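Local coordinates for p450 cytochrome, putative (Rippkaea orientalis, PDB 6Y01), which binds the molybdenum cofactor (Moco) and acts as its carrier protein in this phototrophic bacterium, at the interface of chains A and B. Sequence-based numbering; all coordinates share one arbitrary frame. Chains: chain A/B, p450 cytochrome, putative.

Contact 1 and contact 2 are neighbouring parts of one two-fold interface between copies of the protein, with their C-alpha centres about 4 Å apart. Helix 142-151 of each chain runs through both, and A:Leu147 and B:Leu147 belong to both. Contact 1 takes in residues of that helix alone, with a polar rim. In contact 2 the same helix meets A:Leu122 and B:Leu122 of helix 119-130, and the loop ahead of helix 142-151 comes in at A:Asp141 and B:Asp141. Together they form a continuous apolar seam that joins two Rossmann-type subunits. The deposited assembly holds four copies, so this pairing may be one of its building interfaces.

Contact 1: the interface of chains A and B. Residues chain A 143, 146-147, 150; chain B 143, 146-147.
A:Leu143 and B:Leu143 meet methyl to methyl, CD2 of the first lying 3.5 Å from CD1 of the second, with the two side chains at a slant. Beside them A:Leu147 and B:Leu147 press their CD2 methyls together at 3.5 Å, tight for two methyl groups, each with CG anti to its backbone N (chi1 -179° in A:Leu147). This is the dense part, and it is all aliphatic: no N or O of one chain is within bonding distance of one in the other. Each Leu143 also lays its other methyl along the partner helix. A:Leu143 CD1 lies 3.7 Å from the backbone N of B:Leu147 and touches the B:Glu146 stem at CG. B:Leu143 CD2 does the same on A:Leu147 and reaches A:Asn150 ND2, a side-chain amide nitrogen, at 3.7 Å. The twins are not exact copies, for B:Leu143 has chi1 -147°, well turned from a staggered position, while A:Leu143 keeps CG beside its backbone N. An alanine in place of A:Leu143 would probably leave a gap against B:Leu143 and the B:Glu146 stem, letting both side chains turn more freely. The packing thins towards the glutamates. B:Glu146 offers mainly CB and CG, crossing A:Leu143 at about a right angle, with OE1 of its carboxylate 3.7 Å from A:Leu143 CD1. A:Glu146 gives CB to B:Leu143 and is not modelled past CG, which suggests a mobile end. The whole patch lies on helix 142-151, which follows strand 135-138 of the Rossmann-type fold, packed against the same helix of the other chain.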
loop_
_atom_site.group_PDB
_atom_site.type_symbol
_atom_site.label_atom_id
_atom_site.label_comp_id
_atom_site.label_asym_id
_atom_site.label_seq_id
_atom_site.Cartn_x
_atom_site.Cartn_y
_atom_site.Cartn_z
ATOM N N LEU A 143 9.114 -21.187 20.768
ATOM C CA LEU A 143 7.883 -20.410 21.079
ATOM C C LEU A 143 7.137 -20.048 19.801
ATOM O O LEU A 143 5.918 -20.244 19.789
ATOM C CB LEU A 143 8.182 -19.132 21.877
ATOM C CG LEU A 143 8.664 -19.385 23.293
ATOM C CD1 LEU A 143 8.800 -18.092 24.062
ATOM C CD2 LEU A 143 7.742 -20.344 24.031
ATOM N N GLU A 146 5.492 -23.235 18.282
ATOM C CA GLU A 146 4.284 -23.641 19.020
ATOM C C GLU A 146 3.158 -22.641 18.750
ATOM O O GLU A 146 2.026 -23.040 18.500
ATOM C CB GLU A 146 4.593 -23.705 20.521
ATOM C CG GLU A 146 5.595 -24.760 20.876
ATOM N N LEU A 147 3.447 -21.352 18.793
ATOM C CA LEU A 147 2.387 -20.329 18.619
ATOM C C LEU A 147 1.756 -20.471 17.237
ATOM O O LEU A 147 0.529 -20.510 17.118
ATOM C CB LEU A 147 2.978 -18.940 18.822
ATOM C CG LEU A 147 1.967 -17.798 18.701
ATOM C CD1 LEU A 147 0.740 -17.968 19.618
ATOM C CD2 LEU A 147 2.613 -16.480 19.060
ATOM N N ASN A 150 -0.373 -23.568 16.874
ATOM C CA ASN A 150 -1.674 -23.376 17.573
ATOM C C ASN A 150 -2.619 -22.543 16.695
ATOM O O ASN A 150 -3.769 -22.949 16.466
ATOM C CB ASN A 150 -1.504 -22.714 18.938
ATOM C CG ASN A 150 -0.808 -23.585 19.954
ATOM O OD1 ASN A 150 -0.637 -24.789 19.754
ATOM N ND2 ASN A 150 -0.421 -22.973 21.068
ATOM N N LEU B 143 2.277 -17.964 26.072
ATOM C CA LEU B 143 3.198 -18.198 24.935
ATOM C C LEU B 143 3.507 -16.891 24.199
ATOM O O LEU B 143 4.679 -16.580 23.983
ATOM C CB LEU B 143 2.525 -19.177 23.951
ATOM C CG LEU B 143 3.360 -20.155 23.157
ATOM C CD1 LEU B 143 4.280 -20.919 24.072
ATOM C CD2 LEU B 143 2.428 -21.106 22.407
ATOM N N GLU B 146 5.517 -14.388 26.373
ATOM C CA GLU B 146 6.943 -14.755 26.465
ATOM C C GLU B 146 7.637 -14.477 25.115
ATOM O O GLU B 146 8.740 -13.944 25.053
ATOM C CB GLU B 146 6.987 -16.215 26.866
ATOM C CG GLU B 146 8.252 -16.666 27.474
ATOM C CD GLU B 146 8.041 -17.956 28.245
ATOM O OE1 GLU B 146 8.105 -18.933 27.639
ATOM O OE2 GLU B 146 7.795 -17.952 29.478
ATOM N N LEU B 147 6.999 -14.839 24.025
ATOM C CA LEU B 147 7.609 -14.639 22.694
ATOM C C LEU B 147 7.871 -13.155 22.432
ATOM O O LEU B 147 8.978 -12.803 22.031
ATOM C CB LEU B 147 6.652 -15.203 21.656
ATOM C CG LEU B 147 7.047 -14.956 20.205
ATOM C CD1 LEU B 147 8.387 -15.598 19.871
ATOM C CD2 LEU B 147 5.945 -15.449 19.324
#

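Contact 2: the interface of chains A and B. Residues chain A 122, 141, 144, 147-148, 151; chain B 122, 141, 144, 147-148, 151.
A:Leu122 pushes its CD2 methyl against the CE1-CZ side of the B:Phe148 phenyl ring, 3.3 Å from CE1, the two side chains set at a slant. With CG anti to its backbone N (chi1 -163°), A:Leu122 sends this branch to the ring. B:Leu122 does the job differently, its CG standing beside the backbone N at chi1 -73°. From CB, which carries the branch point, CG comes to 4.0 Å from the A:Leu151 CD1 methyl. CD1 then slides past A:Phe148 in the opposite direction and touches ring atom CE1 at 3.8 Å; its approach to A:Leu151 CD1 is too close to be trusted in detail. CD2, the other tip, points head-on at A:Leu147 CD2, 3.9 Å away. B:Leu122 is therefore fitted between A:Leu147 and A:Phe148, with A:Leu151 nearby; helix 119-130 of each chain meets helix 142-151 of the other by apolar packing. Both leucines closely follow a glycine-rich stretch; in Rossmann-type proteins such a stretch often lines a ligand site, so the interface may lie near one. A:Asp141 OD2 lies 3.6 Å from B:Leu147 CD1, a carboxylate oxygen beside a methyl. A:Asp141 and B:Asp141, at the N-cap just ahead of helix 142-151, each accept from the backbone N and hydroxyl of the serine three residues on. In chain B, B:Ser144 N bonds nearly straight (169° at the hydrogen) to B:Asp141 OD1 from above the carboxylate plane, and OG bonds to the backbone O. In chain A the carboxylate oxygen A:Asp141 OD2 takes both donors, A:Ser144 N and, through its anti lone pair, the hydroxyl A:Ser144 OG at 2.7 Å.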
loop_
_atom_site.group_PDB
_atom_site.type_symbol
_atom_site.label_atom_id
_atom_site.label_comp_id
_atom_site.label_asym_id
_atom_site.label_seq_id
_atom_site.Cartn_x
_atom_site.Cartn_y
_atom_site.Cartn_z
ATOM N N LEU A 122 8.325 -12.575 11.735
ATOM C CA LEU A 122 7.082 -12.997 12.398
ATOM C C LEU A 122 5.886 -12.388 11.679
ATOM O O LEU A 122 4.842 -13.051 11.533
ATOM C CB LEU A 122 7.111 -12.563 13.881
ATOM C CG LEU A 122 6.092 -13.275 14.752
ATOM C CD1 LEU A 122 6.702 -14.581 15.227
ATOM C CD2 LEU A 122 5.716 -12.467 15.964
ATOM N N ASP A 141 13.479 -21.546 17.127
ATOM C CA ASP A 141 12.623 -20.760 18.036
ATOM C C ASP A 141 11.360 -21.543 18.405
ATOM O O ASP A 141 10.369 -21.435 17.715
ATOM C CB ASP A 141 12.256 -19.409 17.425
ATOM C CG ASP A 141 11.613 -18.465 18.415
ATOM O OD1 ASP A 141 12.338 -18.020 19.224
ATOM O OD2 ASP A 141 10.384 -18.240 18.351
ATOM N N SER A 144 7.812 -19.498 18.793
ATOM C CA SER A 144 7.112 -19.130 17.525
ATOM C C SER A 144 6.575 -20.391 16.840
ATOM O O SER A 144 5.455 -20.326 16.292
ATOM C CB SER A 144 7.939 -18.283 16.586
ATOM O OG SER A 144 9.106 -19.001 16.140
ATOM N N LEU A 147 3.447 -21.352 18.793
ATOM C CA LEU A 147 2.387 -20.329 18.619
ATOM C C LEU A 147 1.756 -20.471 17.237
ATOM O O LEU A 147 0.529 -20.510 17.118
ATOM C CB LEU A 147 2.978 -18.940 18.822
ATOM C CG LEU A 147 1.967 -17.798 18.701
ATOM C CD1 LEU A 147 0.740 -17.968 19.618
ATOM C CD2 LEU A 147 2.613 -16.480 19.060
ATOM N N PHE A 148 2.567 -20.561 16.186
ATOM C CA PHE A 148 1.994 -20.671 14.824
ATOM C C PHE A 148 1.330 -22.031 14.602
ATOM O O PHE A 148 0.342 -22.034 13.892
ATOM C CB PHE A 148 3.075 -20.383 13.793
ATOM C CG PHE A 148 3.418 -18.933 13.710
ATOM C CD1 PHE A 148 2.427 -18.001 13.456
ATOM C CD2 PHE A 148 4.736 -18.528 13.781
ATOM C CE1 PHE A 148 2.749 -16.676 13.332
ATOM C CE2 PHE A 148 5.048 -17.176 13.715
ATOM C CZ PHE A 148 4.056 -16.273 13.432
ATOM N N LEU A 151 -2.137 -21.415 16.188
ATOM C CA LEU A 151 -2.981 -20.455 15.446
ATOM C C LEU A 151 -3.345 -20.972 14.069
ATOM O O LEU A 151 -4.303 -20.463 13.491
ATOM C CB LEU A 151 -2.232 -19.126 15.341
ATOM C CG LEU A 151 -2.230 -18.321 16.639
ATOM C CD1 LEU A 151 -1.410 -17.080 16.478
ATOM C CD2 LEU A 151 -3.647 -18.009 17.047
ATOM N N LEU B 122 -1.037 -10.693 15.526
ATOM C CA LEU B 122 0.391 -10.977 15.662
ATOM C C LEU B 122 1.181 -10.122 14.671
ATOM O O LEU B 122 2.271 -9.626 14.987
ATOM C CB LEU B 122 0.673 -12.441 15.390
ATOM C CG LEU B 122 0.256 -13.439 16.426
ATOM C CD1 LEU B 122 0.627 -14.816 15.943
ATOM C CD2 LEU B 122 0.898 -13.209 17.763
ATOM N N ASP B 141 -2.650 -15.512 27.007
ATOM C CA ASP B 141 -1.804 -16.441 26.212
ATOM C C ASP B 141 -0.358 -16.235 26.650
ATOM O O ASP B 141 0.333 -15.312 26.115
ATOM C CB ASP B 141 -1.939 -16.174 24.717
ATOM C CG ASP B 141 -1.239 -17.198 23.854
ATOM O OD1 ASP B 141 -0.086 -17.487 24.074
ATOM O OD2 ASP B 141 -1.872 -17.701 22.915
ATOM N N SER B 144 2.461 -16.179 23.777
ATOM C CA SER B 144 2.585 -14.892 23.056
ATOM C C SER B 144 3.309 -13.860 23.922
ATOM O O SER B 144 4.128 -13.120 23.376
ATOM C CB SER B 144 1.246 -14.377 22.555
ATOM O OG SER B 144 0.415 -13.949 23.627
ATOM N N LEU B 147 6.999 -14.839 24.025
ATOM C CA LEU B 147 7.609 -14.639 22.694
ATOM C C LEU B 147 7.871 -13.155 22.432
ATOM O O LEU B 147 8.978 -12.803 22.031
ATOM C CB LEU B 147 6.652 -15.203 21.656
ATOM C CG LEU B 147 7.047 -14.956 20.205
ATOM C CD1 LEU B 147 8.387 -15.598 19.871
ATOM C CD2 LEU B 147 5.945 -15.449 19.324
ATOM N N PHE B 148 6.884 -12.293 22.671
ATOM C CA PHE B 148 7.072 -10.857 22.387
ATOM C C PHE B 148 8.010 -10.216 23.407
ATOM O O PHE B 148 8.728 -9.312 23.008
ATOM C CB PHE B 148 5.722 -10.170 22.257
ATOM C CG PHE B 148 5.094 -10.459 20.921
ATOM C CD1 PHE B 148 5.793 -10.149 19.770
ATOM C CD2 PHE B 148 3.812 -10.990 20.818
ATOM C CE1 PHE B 148 5.229 -10.403 18.536
ATOM C CE2 PHE B 148 3.249 -11.205 19.582
ATOM C CZ PHE B 148 3.948 -10.880 18.458
ATOM N N LEU B 151 11.427 -11.157 21.864
ATOM C CA LEU B 151 11.737 -10.512 20.575
ATOM C C LEU B 151 11.808 -9.001 20.705
ATOM O O LEU B 151 12.386 -8.365 19.834
ATOM C CB LEU B 151 10.677 -10.874 19.531
ATOM C CG LEU B 151 10.712 -12.284 18.975
ATOM C CD1 LEU B 151 9.576 -12.432 17.976
ATOM C CD2 LEU B 151 12.027 -12.617 18.318
#